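Local coordinates for paenibacillus xanthan lyase (Paenibacillus, PDB 6F2P), which catalyses the eliminative cleavage of xanthan, splitting the bond between terminal mannose and glucuronic acid in the polysaccharide's side chains, at residues T814-Y819 against T868-Y873; T703-V708 against K732-V737; T73-Y78 against P131-D136; A3-T8 against G246-V251; T444-N449 against H474-S479. All coordinates share one frame; numbering follows the deposited sequence.

Interaction 1. Residues T814-Y819 against T868-Y873; sequences TQPGTY and TSPGSY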
# COMPACT_ATOMS: atom_id res chain seq x y z
N THR A 814 -2.78 22.45 -16.23
CA THR A 814 -2.06 21.72 -17.27
C THR A 814 -1.07 22.55 -18.08
O THR A 814 -0.27 21.99 -18.84
CB THR A 814 -3.04 21.07 -18.25
OG1 THR A 814 -3.75 22.10 -18.95
CG2 THR A 814 -4.03 20.19 -17.49
N GLN A 815 -1.13 23.87 -17.93
CA GLN A 815 -0.22 24.77 -18.64
C GLN A 815 0.32 25.80 -17.67
O GLN A 815 -0.44 26.56 -17.07
CB GLN A 815 -0.93 25.49 -19.79
CG GLN A 815 -1.45 24.57 -20.87
CD GLN A 815 -0.33 23.81 -21.56
OE1 GLN A 815 0.81 24.28 -21.64
NE2 GLN A 815 -0.64 22.62 -22.07
N PRO A 816 1.65 25.84 -17.50
CA PRO A 816 2.25 26.84 -16.62
C PRO A 816 1.93 28.24 -17.12
O PRO A 816 1.86 28.46 -18.32
CB PRO A 816 3.75 26.57 -16.75
CG PRO A 816 3.90 25.85 -18.05
CD PRO A 816 2.66 25.04 -18.21
N GLY A 817 1.72 29.17 -16.19
CA GLY A 817 1.47 30.55 -16.54
C GLY A 817 0.95 31.32 -15.34
O GLY A 817 0.76 30.75 -14.27
N THR A 818 0.73 32.62 -15.53
CA THR A 818 0.07 33.42 -14.51
C THR A 818 -1.40 33.61 -14.89
O THR A 818 -1.72 34.25 -15.89
CB THR A 818 0.74 34.79 -14.36
OG1 THR A 818 2.07 34.61 -13.84
CG2 THR A 818 -0.05 35.68 -13.41
N TYR A 819 -2.29 33.05 -14.09
CA TYR A 819 -3.71 33.11 -14.41
C TYR A 819 -4.50 33.92 -13.40
O TYR A 819 -4.23 33.90 -12.19
CB TYR A 819 -4.30 31.69 -14.52
CG TYR A 819 -3.63 30.82 -15.56
CD1 TYR A 819 -3.97 30.92 -16.90
CD2 TYR A 819 -2.65 29.91 -15.19
CE1 TYR A 819 -3.36 30.12 -17.85
CE2 TYR A 819 -2.03 29.11 -16.14
CZ TYR A 819 -2.39 29.22 -17.46
OH TYR A 819 -1.77 28.42 -18.39
N THR A 868 4.12 28.25 -11.74
CA THR A 868 5.42 28.18 -12.39
C THR A 868 5.60 26.88 -13.17
O THR A 868 6.25 26.85 -14.21
CB THR A 868 6.56 28.29 -11.35
OG1 THR A 868 6.48 27.18 -10.44
CG2 THR A 868 6.44 29.59 -10.56
N SER A 869 5.01 25.81 -12.64
CA SER A 869 5.11 24.49 -13.24
C SER A 869 3.72 23.88 -13.39
O SER A 869 2.81 24.19 -12.63
CB SER A 869 5.99 23.59 -12.36
OG SER A 869 5.50 23.55 -11.04
N PRO A 870 3.55 23.01 -14.40
CA PRO A 870 2.25 22.37 -14.60
C PRO A 870 2.09 21.23 -13.60
O PRO A 870 3.06 20.51 -13.33
CB PRO A 870 2.35 21.83 -16.02
CG PRO A 870 3.79 21.53 -16.19
CD PRO A 870 4.54 22.55 -15.38
N GLY A 871 0.89 21.08 -13.06
CA GLY A 871 0.62 20.02 -12.12
C GLY A 871 -0.56 20.37 -11.25
O GLY A 871 -1.32 21.28 -11.57
N SER A 872 -0.70 19.65 -10.14
CA SER A 872 -1.81 19.88 -9.23
C SER A 872 -1.55 21.06 -8.31
O SER A 872 -0.42 21.30 -7.88
CB SER A 872 -2.10 18.61 -8.43
OG SER A 872 -2.50 17.55 -9.28
N TYR A 873 -2.61 21.81 -8.02
CA TYR A 873 -2.54 22.93 -7.08
C TYR A 873 -3.74 22.87 -6.14
O TYR A 873 -4.83 22.48 -6.54
CB TYR A 873 -2.50 24.27 -7.81
CG TYR A 873 -1.19 24.54 -8.52
CD1 TYR A 873 -0.92 23.98 -9.76
CD2 TYR A 873 -0.23 25.35 -7.95
CE1 TYR A 873 0.27 24.21 -10.41
CE2 TYR A 873 0.97 25.60 -8.59
CZ TYR A 873 1.21 25.02 -9.82
OH TYR A 873 2.41 25.26 -10.46
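Y819 and Y873 hold nearly the same first torsion, chi1 -58° and -72°, with CG anti to the carbonyl carbon. Each ring therefore swings back along its own chain, past a Pro-Gly pair, to the carbonyl four residues earlier. Y819 OH donates to Q815 O at 2.6 Å, from well above the carbonyl plane. Y873 OH donates to S869 O, here in the carbonyl plane and on a lone pair. Each acceptor oxygen sits at its ring's edge. Both are tyrosine corners, and the PGxY sequence occurs in each. The corners stand where the chain passes between the two sheets of a beta-sandwich. One leads from strand 806-813 into strand 817-826, the other from strand 857-867 into strand 871-882. The two crossings meet through their prolines, which cross obliquely. P816 CD lies 3.9 Å from P870 CB. P816 CB rests against the backbone carbonyl T868 O at 3.6 Å, and P870 CB reaches T814 O at 3.9 Å. Outside the two segments, T814 OG1 and Q815 NE2 both bond to I762 O. The ring of F867 meets Y873 edge-to-face.

Interaction 2. Residues T703-V708 against K732-V737; sequences TIYIDV and KFKVNV
This is an antiparallel strand pairing in the middle of a five-stranded sheet. Strand 703-708 lies between strands 672-674 and 731-736. Four backbone bonds join the two segments in two hydrogen-bonded pairs, I704 with V735 and I706 with F733. The straightest is F733 N to I706 O, 3.0 Å at 177°, nearly along the C=O axis. The side chains divide between two faces. On one, I706 and F733 lie side by side. F733 CG takes the crowded position between backbone N and carbonyl carbon (chi1 65°). This lays the ring beneath I706 CB, which makes a CH-pi contact 4.0 Å from the ring centroid. Farther along, the side chains of I704 and V737 cross at about a right angle, with I704 CD1 3.9 Å from V737 CG1. The other face carries Y705, K734, D707 and K732. K734 CG also takes the crowded position, and the extended lysine runs along one face of the Y705 ring. Its CB stands 3.9 Å from the ring centroid. Y705 OH and K734 NZ share water 1. Both also reach D812, the tyrosine by a hydrogen bond and the lysine by a salt bridge, so the carboxylate probably holds the two tips together. K732 lies alongside D707 with its methylenes, K732 CG being 3.2 Å from D707 OD1. The charged atoms, D707 OD2 and K732 NZ, stay 4.7 Å apart, with water 2 between them and only weakly bound to the aspartate. F733 and V735 pack onto strand 744-750 of a second sheet, the two-layer arrangement of a beta-sandwich, as in the C-terminal domain of family 8 lyases.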
# COMPACT_ATOMS: atom_id res chain seq x y z
N THR A 703 -2.63 14.67 -9.01
CA THR A 703 -1.83 14.00 -10.03
C THR A 703 -0.37 13.85 -9.63
O THR A 703 0.11 14.48 -8.67
CB THR A 703 -1.87 14.76 -11.38
OG1 THR A 703 -1.51 16.13 -11.17
CG2 THR A 703 -3.26 14.72 -12.00
N ILE A 704 0.33 13.02 -10.38
CA ILE A 704 1.78 12.99 -10.34
C ILE A 704 2.30 13.12 -11.76
O ILE A 704 2.00 12.30 -12.62
CB ILE A 704 2.32 11.67 -9.78
CG1 ILE A 704 1.91 11.49 -8.31
CG2 ILE A 704 3.83 11.61 -9.95
CD1 ILE A 704 2.23 10.10 -7.74
N TYR A 705 3.07 14.18 -12.02
CA TYR A 705 3.70 14.36 -13.31
C TYR A 705 5.07 13.68 -13.33
O TYR A 705 5.86 13.83 -12.39
CB TYR A 705 3.86 15.84 -13.61
CG TYR A 705 2.63 16.53 -14.15
CD1 TYR A 705 1.43 16.51 -13.45
CD2 TYR A 705 2.66 17.22 -15.36
CE1 TYR A 705 0.30 17.14 -13.93
CE2 TYR A 705 1.54 17.86 -15.85
CZ TYR A 705 0.37 17.82 -15.13
OH TYR A 705 -0.75 18.45 -15.62
N ILE A 706 5.33 12.94 -14.39
CA ILE A 706 6.60 12.25 -14.55
C ILE A 706 7.23 12.61 -15.90
O ILE A 706 6.56 12.58 -16.95
CB ILE A 706 6.40 10.73 -14.48
CG1 ILE A 706 5.83 10.31 -13.10
CG2 ILE A 706 7.69 9.98 -14.81
CD1 ILE A 706 6.82 10.32 -11.96
N ASP A 707 8.50 12.98 -15.89
CA ASP A 707 9.26 13.12 -17.13
C ASP A 707 10.29 12.01 -17.20
O ASP A 707 10.87 11.64 -16.18
CB ASP A 707 9.96 14.48 -17.20
CG ASP A 707 8.98 15.64 -17.36
OD1 ASP A 707 7.83 15.40 -17.79
OD2 ASP A 707 9.36 16.79 -17.06
N VAL A 708 10.50 11.46 -18.39
CA VAL A 708 11.59 10.53 -18.60
C VAL A 708 12.51 11.06 -19.70
O VAL A 708 12.09 11.23 -20.84
CB VAL A 708 11.10 9.12 -18.93
CG1 VAL A 708 12.27 8.21 -19.22
CG2 VAL A 708 10.28 8.57 -17.79
N LYS A 732 6.90 12.27 -21.61
CA LYS A 732 6.21 13.03 -20.59
C LYS A 732 4.82 12.46 -20.37
O LYS A 732 4.10 12.21 -21.33
CB LYS A 732 6.10 14.51 -20.97
CG LYS A 732 7.41 15.27 -20.93
CD LYS A 732 7.21 16.77 -21.12
CE LYS A 732 8.51 17.53 -20.85
NZ LYS A 732 8.42 19.00 -21.08
N PHE A 733 4.45 12.23 -19.12
CA PHE A 733 3.08 11.83 -18.81
C PHE A 733 2.67 12.26 -17.41
O PHE A 733 3.48 12.79 -16.66
CB PHE A 733 2.88 10.33 -19.00
CG PHE A 733 3.68 9.47 -18.05
CD1 PHE A 733 5.01 9.18 -18.31
CD2 PHE A 733 3.08 8.92 -16.92
CE1 PHE A 733 5.74 8.36 -17.44
CE2 PHE A 733 3.81 8.10 -16.05
CZ PHE A 733 5.14 7.83 -16.31
N LYS A 734 1.40 12.04 -17.08
CA LYS A 734 0.90 12.28 -15.72
C LYS A 734 0.01 11.13 -15.30
O LYS A 734 -0.54 10.43 -16.14
CB LYS A 734 0.15 13.61 -15.62
CG LYS A 734 -1.13 13.67 -16.45
CD LYS A 734 -1.75 15.06 -16.45
CE LYS A 734 -3.00 15.07 -17.33
NZ LYS A 734 -3.63 16.41 -17.43
N VAL A 735 -0.13 10.95 -13.99
CA VAL A 735 -0.97 9.91 -13.42
C VAL A 735 -1.98 10.56 -12.49
O VAL A 735 -1.61 11.39 -11.66
CB VAL A 735 -0.15 8.96 -12.53
CG1 VAL A 735 -1.00 7.75 -12.14
CG2 VAL A 735 1.13 8.53 -13.24
N ASN A 736 -3.26 10.20 -12.63
CA ASN A 736 -4.27 10.63 -11.67
C ASN A 736 -4.36 9.59 -10.56
O ASN A 736 -4.91 8.51 -10.75
CB ASN A 736 -5.62 10.80 -12.35
CG ASN A 736 -6.65 11.46 -11.45
OD1 ASN A 736 -6.57 11.39 -10.22
ND2 ASN A 736 -7.63 12.11 -12.06
N VAL A 737 -3.82 9.91 -9.39
CA VAL A 737 -3.68 8.91 -8.34
C VAL A 737 -4.73 9.04 -7.25
O VAL A 737 -4.56 8.50 -6.17
CB VAL A 737 -2.28 8.97 -7.68
CG1 VAL A 737 -1.21 8.52 -8.65
CG2 VAL A 737 -1.99 10.38 -7.16
O HOH W 1 -1.29 17.78 -18.16
O HOH W 2 7.44 19.21 -18.30
O HOH W 3 5.16 15.39 -17.15

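Interaction 3. Residues T73-Y78 against P131-D136; sequences TYRHLY and PMALND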
# COMPACT_ATOMS: atom_id res chain seq x y z
N THR A 73 -14.03 -28.41 30.13
CA THR A 73 -14.74 -29.63 30.44
C THR A 73 -15.18 -30.32 29.15
O THR A 73 -14.93 -31.51 28.96
CB THR A 73 -15.97 -29.37 31.33
OG1 THR A 73 -15.55 -28.78 32.57
CG2 THR A 73 -16.72 -30.65 31.60
N TYR A 74 -15.82 -29.55 28.26
CA TYR A 74 -16.35 -30.12 27.02
C TYR A 74 -15.24 -30.57 26.08
O TYR A 74 -15.42 -31.53 25.34
CB TYR A 74 -17.29 -29.15 26.30
CG TYR A 74 -18.69 -29.12 26.86
CD1 TYR A 74 -19.42 -30.28 27.05
CD2 TYR A 74 -19.28 -27.91 27.21
CE1 TYR A 74 -20.72 -30.24 27.57
CE2 TYR A 74 -20.57 -27.86 27.72
CZ TYR A 74 -21.28 -29.03 27.90
OH TYR A 74 -22.55 -28.96 28.41
N ARG A 75 -14.10 -29.89 26.10
CA ARG A 75 -12.98 -30.36 25.29
C ARG A 75 -12.47 -31.71 25.81
O ARG A 75 -12.18 -32.62 25.03
CB ARG A 75 -11.85 -29.32 25.21
CG ARG A 75 -12.28 -28.07 24.48
CD ARG A 75 -11.15 -27.08 24.22
NE ARG A 75 -11.60 -26.07 23.27
CZ ARG A 75 -10.86 -25.05 22.82
NH1 ARG A 75 -9.62 -24.90 23.25
NH2 ARG A 75 -11.38 -24.19 21.95
N HIS A 76 -12.37 -31.83 27.14
CA HIS A 76 -11.97 -33.10 27.75
C HIS A 76 -12.93 -34.21 27.34
O HIS A 76 -12.49 -35.27 26.87
CB HIS A 76 -11.90 -32.98 29.26
CG HIS A 76 -10.80 -32.10 29.75
ND1 HIS A 76 -9.81 -31.63 28.91
CD2 HIS A 76 -10.52 -31.61 30.98
CE1 HIS A 76 -8.97 -30.88 29.61
NE2 HIS A 76 -9.38 -30.85 30.86
N LEU A 77 -14.23 -33.96 27.50
CA LEU A 77 -15.27 -34.88 27.03
C LEU A 77 -15.15 -35.19 25.53
O LEU A 77 -15.29 -36.35 25.12
CB LEU A 77 -16.67 -34.33 27.33
CG LEU A 77 -17.09 -34.39 28.80
CD1 LEU A 77 -18.36 -33.60 29.02
CD2 LEU A 77 -17.26 -35.84 29.24
N TYR A 78 -14.86 -34.18 24.73
CA TYR A 78 -14.66 -34.41 23.31
C TYR A 78 -13.52 -35.39 23.03
O TYR A 78 -13.65 -36.28 22.18
CB TYR A 78 -14.41 -33.11 22.54
CG TYR A 78 -14.06 -33.39 21.10
CD1 TYR A 78 -15.04 -33.79 20.20
CD2 TYR A 78 -12.75 -33.32 20.66
CE1 TYR A 78 -14.72 -34.07 18.88
CE2 TYR A 78 -12.42 -33.61 19.34
CZ TYR A 78 -13.41 -33.98 18.46
OH TYR A 78 -13.08 -34.26 17.15
N PRO A 131 -20.44 -24.52 23.17
CA PRO A 131 -21.30 -25.08 22.11
C PRO A 131 -20.49 -25.78 21.02
O PRO A 131 -20.87 -26.85 20.53
CB PRO A 131 -22.00 -23.85 21.54
CG PRO A 131 -22.07 -22.91 22.69
CD PRO A 131 -20.76 -23.10 23.43
N MET A 132 -19.35 -25.20 20.66
CA MET A 132 -18.49 -25.76 19.62
C MET A 132 -18.04 -27.16 19.99
O MET A 132 -18.06 -28.07 19.17
CB MET A 132 -17.26 -24.87 19.43
CG MET A 132 -16.58 -25.01 18.10
SD MET A 132 -16.74 -23.49 17.15
CE MET A 132 -15.68 -23.90 15.77
N ALA A 133 -17.63 -27.33 21.25
CA ALA A 133 -17.13 -28.61 21.71
C ALA A 133 -18.29 -29.57 21.97
O ALA A 133 -18.20 -30.77 21.71
CB ALA A 133 -16.26 -28.42 22.95
N LEU A 134 -19.39 -29.02 22.49
CA LEU A 134 -20.60 -29.81 22.70
C LEU A 134 -21.16 -30.32 21.37
O LEU A 134 -21.55 -31.48 21.27
CB LEU A 134 -21.64 -29.00 23.48
CG LEU A 134 -22.95 -29.71 23.85
CD1 LEU A 134 -22.68 -31.09 24.41
CD2 LEU A 134 -23.75 -28.88 24.84
N ASN A 135 -21.17 -29.46 20.35
CA ASN A 135 -21.57 -29.87 19.00
C ASN A 135 -20.77 -31.06 18.52
O ASN A 135 -21.30 -32.01 17.95
CB ASN A 135 -21.40 -28.74 18.00
CG ASN A 135 -22.60 -27.84 17.92
OD1 ASN A 135 -23.71 -28.25 18.26
ND2 ASN A 135 -22.38 -26.59 17.48
N ASP A 136 -19.46 -31.00 18.75
CA ASP A 136 -18.58 -32.05 18.26
C ASP A 136 -18.81 -33.37 18.99
O ASP A 136 -18.88 -34.42 18.36
CB ASP A 136 -17.12 -31.59 18.36
CG ASP A 136 -16.81 -30.46 17.40
OD1 ASP A 136 -17.71 -30.05 16.63
OD2 ASP A 136 -15.66 -29.98 17.40
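Two near-parallel helices of the N-terminal helical domain pack here, helix 68-85 against helix 123-141. The axes of the two segments approach to 8.5 Å at a crossing angle of 21°. A small residue permits the closest backbone approach: A133 CB lies 3.6 Å from Y74 CB. The aliphatic start of R75 passes beside the same methyl. Y74 has CG anti to the carbonyl carbon (chi1 -80°). Its ring lies alongside L134, and the two side chains point the same way. L134 CB sits over the centre of the Y74 ring, 4.2 Å from the centroid, in a CH-pi contact. L134 CG is anti to its backbone N, so the branch continues along the tyrosine to its tip. There L134 CD1 meets Y74 CE1 at 3.8 Å, and L134 CD2 meets Y74 OH, also at 3.8 Å. One turn later Y78 has CG anti to the backbone N (chi1 174°), which sends its ring across to D136. Y78 CE1 touches D136 CB at 3.5 Å. The tyrosine meets the methylene and not the carboxylate, whose OD1 is bonded to Y13 OH of helix 4-18. The touching atoms are almost all carbon; Y74, A133 and L134 are buried, while R75 lies at the exposed margin. Helix 95-111, between the two in sequence, covers both Y74 and L134 with L105. F113 adds its ring edge-to-face with Y74 and also touches L134. Helices two apart in the chain, running the same way with the intervening helix packed against both, are typical of the alpha/alpha toroid of family 8 lyases.

Interaction 4. Residues A3-T8 against G246-V251; sequences ADEFDT and GSSWQV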
# COMPACT_ATOMS: atom_id res chain seq x y z
N ALA A 3 -34.81 -35.97 7.97
CA ALA A 3 -33.99 -36.93 8.68
C ALA A 3 -32.74 -37.15 7.84
O ALA A 3 -31.64 -36.80 8.26
CB ALA A 3 -34.74 -38.25 8.91
N ASP A 4 -32.93 -37.69 6.64
CA ASP A 4 -31.80 -38.24 5.91
C ASP A 4 -30.82 -37.22 5.32
O ASP A 4 -29.64 -37.53 5.19
CB ASP A 4 -32.24 -39.29 4.89
CG ASP A 4 -32.38 -40.67 5.51
OD1 ASP A 4 -31.37 -41.39 5.61
OD2 ASP A 4 -33.51 -41.02 5.93
N GLU A 5 -31.27 -36.02 4.98
CA GLU A 5 -30.30 -35.04 4.50
C GLU A 5 -29.43 -34.57 5.65
O GLU A 5 -28.21 -34.40 5.51
CB GLU A 5 -30.94 -33.85 3.79
CG GLU A 5 -29.89 -32.93 3.16
CD GLU A 5 -30.47 -31.88 2.23
OE1 GLU A 5 -31.70 -31.89 1.98
OE2 GLU A 5 -29.69 -31.03 1.75
N PHE A 6 -30.06 -34.39 6.80
CA PHE A 6 -29.34 -34.12 8.03
C PHE A 6 -28.41 -35.28 8.39
O PHE A 6 -27.25 -35.06 8.73
CB PHE A 6 -30.32 -33.87 9.15
CG PHE A 6 -31.21 -32.69 8.91
CD1 PHE A 6 -30.68 -31.41 8.84
CD2 PHE A 6 -32.58 -32.85 8.77
CE1 PHE A 6 -31.50 -30.32 8.63
CE2 PHE A 6 -33.40 -31.76 8.56
CZ PHE A 6 -32.86 -30.49 8.50
N ASP A 7 -28.92 -36.51 8.30
CA ASP A 7 -28.12 -37.69 8.58
C ASP A 7 -26.87 -37.71 7.71
O ASP A 7 -25.79 -38.07 8.16
CB ASP A 7 -28.91 -38.99 8.36
CG ASP A 7 -30.08 -39.13 9.33
OD1 ASP A 7 -29.94 -38.73 10.51
OD2 ASP A 7 -31.15 -39.64 8.91
N THR A 8 -27.02 -37.30 6.45
CA THR A 8 -25.92 -37.33 5.50
C THR A 8 -24.85 -36.32 5.87
O THR A 8 -23.65 -36.63 5.84
CB THR A 8 -26.41 -37.05 4.08
OG1 THR A 8 -27.29 -38.10 3.67
CG2 THR A 8 -25.24 -37.02 3.13
N GLY A 246 -23.12 -29.01 -1.74
CA GLY A 246 -23.98 -30.00 -2.37
C GLY A 246 -25.34 -30.11 -1.72
O GLY A 246 -26.26 -30.70 -2.30
N SER A 247 -25.50 -29.53 -0.53
CA SER A 247 -26.74 -29.66 0.23
C SER A 247 -27.69 -28.51 -0.02
O SER A 247 -27.34 -27.51 -0.63
CB SER A 247 -26.45 -29.68 1.73
OG SER A 247 -26.61 -28.38 2.26
N SER A 248 -28.90 -28.65 0.51
CA SER A 248 -29.92 -27.62 0.41
C SER A 248 -29.44 -26.30 0.99
O SER A 248 -29.91 -25.24 0.61
CB SER A 248 -31.19 -28.07 1.13
OG SER A 248 -31.55 -29.39 0.76
N TRP A 249 -28.49 -26.36 1.92
CA TRP A 249 -28.02 -25.15 2.61
C TRP A 249 -26.61 -24.79 2.19
O TRP A 249 -25.91 -24.06 2.89
CB TRP A 249 -28.13 -25.32 4.13
CG TRP A 249 -29.49 -25.83 4.52
CD1 TRP A 249 -30.66 -25.11 4.60
CD2 TRP A 249 -29.84 -27.19 4.81
NE1 TRP A 249 -31.70 -25.94 4.95
CE2 TRP A 249 -31.23 -27.22 5.08
CE3 TRP A 249 -29.11 -28.38 4.89
CZ2 TRP A 249 -31.90 -28.39 5.42
CZ3 TRP A 249 -29.78 -29.55 5.22
CH2 TRP A 249 -31.16 -29.55 5.48
N GLN A 250 -26.19 -25.29 1.04
CA GLN A 250 -24.86 -24.97 0.53
C GLN A 250 -24.71 -23.48 0.31
O GLN A 250 -25.70 -22.74 0.19
CB GLN A 250 -24.60 -25.69 -0.78
CG GLN A 250 -25.19 -25.00 -1.97
CD GLN A 250 -25.29 -25.93 -3.15
OE1 GLN A 250 -26.39 -26.26 -3.59
NE2 GLN A 250 -24.14 -26.37 -3.67
N VAL A 251 -23.46 -23.03 0.28
CA VAL A 251 -23.19 -21.61 0.17
C VAL A 251 -23.40 -21.20 -1.28
O VAL A 251 -22.79 -21.78 -2.19
CB VAL A 251 -21.77 -21.28 0.64
CG1 VAL A 251 -21.53 -19.78 0.59
CG2 VAL A 251 -21.56 -21.79 2.05
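Helix 4-18 begins just after its N-cap position A3, and its first turn faces a type I turn from S247 to Q250, with E5 and S247 the nearest CA atoms at 7.7 Å. E5 carries the polar part. Its CG is anti to the backbone N (chi1 -174°) and the chain stays extended, so the carboxylate arrives end-on at the turn. S248 N donates to E5 OE2 at 2.8 Å. This bond is nearly straight, 173°, and meets the oxygen almost along its C-O axis. S248 OG lies close to both carboxylate oxygens, 2.7 Å from E5 OE2 and 2.8 Å from E5 OE1. Its one proton can serve either of them. Bonds from the main chain and side chain of one serine would favour the ionised acid. S247 shapes the turn from within: its OG accepts from W249 N, an ST turn, and is also bonded to L244 O. The apolar part lies beside the carboxylate. The six-membered ring of W249 and the ring of F6 have near-parallel planes, 18° apart. The rings are offset, with little overlap; their centroids are 5.0 Å apart. They meet at W249 CH2 and F6 CE1. W249 CZ3 lies 3.8 Å from E5 OE2, so the indole borders both parts. Beyond the two segments, W249 also packs on L9 of helix 4-18 and on S188, V191 and A192 of helix 188-197. The contact thus joins the first helix of the chain to the loop between helices 229-244 and 256-267, with helix 188-197 against the indole.

Interaction 5. Residues T444-N449 against H474-S479; sequences TTQTAN and HTVGKS
One direct hydrogen bond joins the loops. V476 N donates to Q446 OE1 at 2.9 Å and 169°, from above the side-chain amide plane. Q446 can reach it because its chain is fully extended, with CG anti to the backbone N (chi1 176°). The other end of the same amide is held too: Q446 NE2 donates to D409 OD1, which should fix the rotation of the flat group. A second link runs through water. Water 4 accepts from T447 N at 2.6 Å and donates to V476 O at 2.8 Å. Both backbone polar atoms of V476 are thus used. The remaining contacts are van der Waals. V476 crosses Q446 at about a right angle, and V476 CG2 rests 3.6 Å from T447 CB. T475 CG2 lies against the amide carbon, Q446 CD, at 3.7 Å. Near one end K478 CE passes T445 O at 3.8 Å. Outside the pair, Y394 and N393 bind the carbonyls of Q446 and T447. T475 to K478 is a type II turn, closed by K478 N to T475 O, with G477 at positive phi (78°). It is the tip of a beta-hairpin linking strands 466-474 and 481-488 in the super-sandwich domain.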
# COMPACT_ATOMS: atom_id res chain seq x y z
N THR A 444 16.33 -0.00 23.06
CA THR A 444 15.19 0.79 23.47
C THR A 444 13.90 0.07 23.12
O THR A 444 13.91 -0.92 22.39
CB THR A 444 15.18 2.18 22.81
OG1 THR A 444 15.05 2.04 21.39
CG2 THR A 444 16.46 2.93 23.14
N THR A 445 12.80 0.56 23.66
CA THR A 445 11.50 -0.03 23.38
C THR A 445 10.68 0.97 22.58
O THR A 445 11.11 2.09 22.34
CB THR A 445 10.74 -0.40 24.67
OG1 THR A 445 10.44 0.78 25.41
CG2 THR A 445 11.56 -1.37 25.52
N GLN A 446 9.48 0.56 22.19
CA GLN A 446 8.60 1.45 21.46
C GLN A 446 7.17 1.13 21.84
O GLN A 446 6.76 -0.04 21.87
CB GLN A 446 8.80 1.32 19.94
CG GLN A 446 7.83 2.18 19.13
CD GLN A 446 7.99 2.04 17.62
OE1 GLN A 446 7.53 2.90 16.86
NE2 GLN A 446 8.64 0.97 17.18
N THR A 447 6.41 2.19 22.12
CA THR A 447 4.99 2.09 22.42
C THR A 447 4.25 1.22 21.40
O THR A 447 4.37 1.42 20.19
CB THR A 447 4.38 3.49 22.45
OG1 THR A 447 5.04 4.26 23.47
CG2 THR A 447 2.89 3.44 22.74
N ALA A 448 3.50 0.25 21.91
CA ALA A 448 2.76 -0.68 21.07
C ALA A 448 1.48 -0.07 20.51
O ALA A 448 1.02 0.98 20.96
CB ALA A 448 2.42 -1.92 21.86
N ASN A 449 0.91 -0.76 19.53
CA ASN A 449 -0.41 -0.43 19.01
C ASN A 449 -0.54 1.00 18.50
O ASN A 449 -1.57 1.64 18.69
CB ASN A 449 -1.48 -0.69 20.07
CG ASN A 449 -1.26 -1.99 20.82
OD1 ASN A 449 -0.93 -3.02 20.23
ND2 ASN A 449 -1.42 -1.95 22.14
N HIS A 474 9.46 6.88 11.52
CA HIS A 474 9.50 7.79 12.65
C HIS A 474 9.03 7.04 13.88
O HIS A 474 7.82 6.92 14.11
CB HIS A 474 8.61 9.00 12.43
CG HIS A 474 8.67 9.98 13.56
ND1 HIS A 474 7.70 10.95 13.76
CD2 HIS A 474 9.57 10.14 14.55
CE1 HIS A 474 8.01 11.66 14.83
NE2 HIS A 474 9.14 11.19 15.33
N THR A 475 9.98 6.51 14.64
CA THR A 475 9.71 5.74 15.84
C THR A 475 8.73 6.48 16.75
O THR A 475 8.92 7.67 17.01
CB THR A 475 11.01 5.46 16.62
OG1 THR A 475 12.01 4.98 15.71
CG2 THR A 475 10.78 4.41 17.69
N VAL A 476 7.68 5.81 17.21
CA VAL A 476 6.71 6.52 18.03
C VAL A 476 7.28 6.75 19.42
O VAL A 476 7.96 5.89 19.99
CB VAL A 476 5.31 5.84 18.07
CG1 VAL A 476 5.02 5.12 16.77
CG2 VAL A 476 5.20 4.90 19.22
N GLY A 477 7.06 7.95 19.96
CA GLY A 477 7.64 8.32 21.24
C GLY A 477 9.11 8.70 21.16
O GLY A 477 9.74 9.00 22.17
N LYS A 478 9.67 8.69 19.95
CA LYS A 478 11.06 9.07 19.76
C LYS A 478 11.18 10.16 18.71
O LYS A 478 10.23 10.44 17.97
CB LYS A 478 11.89 7.85 19.37
CG LYS A 478 11.75 6.65 20.31
CD LYS A 478 12.18 6.97 21.72
CE LYS A 478 12.34 5.68 22.54
NZ LYS A 478 12.59 5.95 24.00
N SER A 479 12.34 10.80 18.65
CA SER A 479 12.56 11.79 17.60
C SER A 479 13.07 11.06 16.36
O SER A 479 12.92 11.56 15.24
CB SER A 479 13.57 12.85 18.03
OG SER A 479 14.86 12.28 18.21
O HOH W 4 7.71 4.39 22.31

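Interactions 1 and 2 touch each other. T703 OG1 and S872 OG are 2.6 Å apart, probably hydrogen-bonded, and Y705 packs on G871, so two successive beta domains meet there. Interaction 2 is a partly buried backbone ladder inside one sheet, whereas interaction 1 is a surface contact of prolines between crossings. Interactions 3 and 4 both belong to the helical region, their centres about 23 Å apart. Interaction 3 is helix against helix and almost wholly apolar; interaction 4 binds a helix start to a loop through a carboxylate. Interaction 5 joins two loops through an amide and a water. Only interactions 1 and 2 touch; the others stand apart.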